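Local atomic coordinates of AbiEi antitoxin C-terminal domain-containing protein (Mycobacterium tuberculosis, PDB entry 1ZEL), a protein that is of unknown function but probably binds DNA, combining a winged-helix fold with a domain related to AbiEi antitoxins. Residues A[24-29]-A[73-78]. Numbering follows the deposited sequence.
Sequences GLARDR and WAFIPP
CG of Phe75 stands anti to its backbone N (chi1 176°), and the ring beyond it meets Leu25. The contact packs helix 19-28 against strand 72-75, the middle strand of a three-stranded antiparallel sheet, in a region whose helices and small sheet are consistent with the winged helix of this probable DNA-binding protein. A CH-pi interaction carries it: Leu25 CB sits 3.6 Å from the Phe75 ring centroid, only 5° off the ring normal, while CD1 of the same leucine touches ring atom CD1. Pro77 N lies over the opposite face, offset toward the rim. Leu25 also packs on Leu38 of helix 35-44, tying a second helix to the same apolar cluster. Where the chain has left the strand, CD of Pro78 meets the methyl of Ala26 at 3.8 Å.

Arg29, the first residue past the helix and with positive phi, reaches over Pro77. Its chain bends at chi2 (-82°) and crosses Pro77 at about a right angle. NE donates to Ala26 O at 2.9 Å, using an in-plane lone pair of the carbonyl; this bond back to the last helical turn helps to fix the guanidinium. Pro77 CB lies over the centre of one guanidinium face, 3.4 Å from Arg29 CZ and 3.3 Å from NH1.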
loop_
_atom_site.group_PDB
_atom_site.type_symbol
_atom_site.label_atom_id
_atom_site.label_comp_id
_atom_site.label_asym_id
_atom_site.label_seq_id
_atom_site.Cartn_x
_atom_site.Cartn_y
_atom_site.Cartn_z
ATOM N N GLY A 24 -5.736 25.218 -19.128
ATOM C CA GLY A 24 -4.359 24.733 -19.035
ATOM C C GLY A 24 -4.239 23.436 -18.249
ATOM O O GLY A 24 -3.453 22.547 -18.614
ATOM N N LEU A 25 -4.949 23.366 -17.125
ATOM C CA LEU A 25 -5.043 22.140 -16.323
ATOM C C LEU A 25 -5.758 21.039 -17.112
ATOM O O LEU A 25 -5.355 19.880 -17.066
ATOM C CB LEU A 25 -5.773 22.429 -15.003
ATOM C CG LEU A 25 -4.930 23.193 -13.966
ATOM C CD1 LEU A 25 -5.818 23.734 -12.808
ATOM C CD2 LEU A 25 -3.821 22.342 -13.433
ATOM N N ALA A 26 -6.806 21.408 -17.856
ATOM C CA ALA A 26 -7.512 20.436 -18.716
ATOM C C ALA A 26 -6.586 19.861 -19.821
ATOM O O ALA A 26 -6.668 18.666 -20.156
ATOM C CB ALA A 26 -8.713 21.094 -19.336
ATOM N N ARG A 27 -5.704 20.695 -20.379
ATOM C CA ARG A 27 -4.748 20.230 -21.393
ATOM C C ARG A 27 -3.658 19.339 -20.772
ATOM O O ARG A 27 -3.268 18.302 -21.342
ATOM C CB ARG A 27 -4.086 21.413 -22.142
ATOM C CG ARG A 27 -4.876 21.977 -23.327
ATOM C CD ARG A 27 -4.036 22.962 -24.157
ATOM N NE ARG A 27 -3.306 23.906 -23.301
ATOM C CZ ARG A 27 -3.771 25.078 -22.901
ATOM N NH1 ARG A 27 -4.980 25.493 -23.299
ATOM N NH2 ARG A 27 -3.016 25.841 -22.103
ATOM N N ASP A 28 -3.151 19.770 -19.618
ATOM C CA ASP A 28 -1.947 19.172 -19.034
ATOM C C ASP A 28 -2.229 17.986 -18.115
ATOM O O ASP A 28 -1.395 17.078 -17.975
ATOM C CB ASP A 28 -1.160 20.240 -18.255
ATOM C CG ASP A 28 -0.609 21.330 -19.156
ATOM O OD1 ASP A 28 -0.621 21.141 -20.388
ATOM O OD2 ASP A 28 -0.146 22.360 -18.625
ATOM N N ARG A 29 -3.398 18.015 -17.476
ATOM C CA ARG A 29 -3.846 16.924 -16.588
ATOM C C ARG A 29 -2.736 16.471 -15.627
ATOM O O ARG A 29 -2.320 15.301 -15.685
ATOM C CB ARG A 29 -4.350 15.707 -17.381
ATOM C CG ARG A 29 -5.428 15.955 -18.464
ATOM C CD ARG A 29 -6.781 16.020 -17.838
ATOM N NE ARG A 29 -7.861 16.462 -18.725
ATOM C CZ ARG A 29 -8.931 15.722 -18.995
ATOM N NH1 ARG A 29 -9.053 14.513 -18.459
ATOM N NH2 ARG A 29 -9.904 16.203 -19.762
ATOM N N TRP A 73 -3.786 19.724 -4.320
ATOM C CA TRP A 73 -5.175 19.630 -4.718
ATOM C C TRP A 73 -5.255 18.651 -5.855
ATOM O O TRP A 73 -4.274 18.441 -6.565
ATOM C CB TRP A 73 -5.703 20.993 -5.207
ATOM C CG TRP A 73 -5.858 21.949 -4.108
ATOM C CD1 TRP A 73 -6.995 22.199 -3.388
ATOM C CD2 TRP A 73 -4.840 22.764 -3.563
ATOM N NE1 TRP A 73 -6.734 23.135 -2.410
ATOM C CE2 TRP A 73 -5.412 23.489 -2.487
ATOM C CE3 TRP A 73 -3.489 22.957 -3.871
ATOM C CZ2 TRP A 73 -4.681 24.420 -1.730
ATOM C CZ3 TRP A 73 -2.756 23.867 -3.100
ATOM C CH2 TRP A 73 -3.355 24.580 -2.038
ATOM N N ALA A 74 -6.430 18.065 -6.036
ATOM C CA ALA A 74 -6.745 17.319 -7.237
ATOM C C ALA A 74 -7.588 18.188 -8.172
ATOM O O ALA A 74 -8.547 18.845 -7.740
ATOM C CB ALA A 74 -7.517 16.013 -6.882
ATOM N N PHE A 75 -7.218 18.193 -9.450
ATOM C CA PHE A 75 -8.019 18.834 -10.493
ATOM C C PHE A 75 -9.034 17.812 -10.996
ATOM O O PHE A 75 -8.667 16.714 -11.364
ATOM C CB PHE A 75 -7.106 19.294 -11.639
ATOM C CG PHE A 75 -7.839 19.894 -12.821
ATOM C CD1 PHE A 75 -8.585 21.068 -12.677
ATOM C CD2 PHE A 75 -7.811 19.265 -14.063
ATOM C CE1 PHE A 75 -9.261 21.613 -13.748
ATOM C CE2 PHE A 75 -8.467 19.808 -15.149
ATOM C CZ PHE A 75 -9.197 21.005 -14.988
ATOM N N ILE A 76 -10.312 18.180 -10.997
ATOM C CA ILE A 76 -11.328 17.312 -11.545
ATOM C C ILE A 76 -11.544 17.822 -12.976
ATOM O O ILE A 76 -11.957 18.965 -13.168
ATOM C CB ILE A 76 -12.654 17.367 -10.730
ATOM C CG1 ILE A 76 -12.402 17.427 -9.204
ATOM C CG2 ILE A 76 -13.612 16.216 -11.146
ATOM C CD1 ILE A 76 -11.578 16.250 -8.614
ATOM N N PRO A 77 -11.229 16.983 -13.978
ATOM C CA PRO A 77 -11.206 17.419 -15.349
ATOM C C PRO A 77 -12.586 17.687 -15.924
ATOM O O PRO A 77 -13.561 17.076 -15.487
ATOM C CB PRO A 77 -10.511 16.268 -16.080
ATOM C CG PRO A 77 -10.599 15.101 -15.175
ATOM C CD PRO A 77 -10.822 15.579 -13.809
ATOM N N PRO A 78 -12.661 18.562 -16.942
ATOM C CA PRO A 78 -13.951 18.831 -17.563
ATOM C C PRO A 78 -14.638 17.538 -17.990
ATOM O O PRO A 78 -13.986 16.630 -18.501
ATOM C CB PRO A 78 -13.576 19.653 -18.788
ATOM C CG PRO A 78 -12.323 20.371 -18.339
ATOM C CD PRO A 78 -11.580 19.332 -17.579
#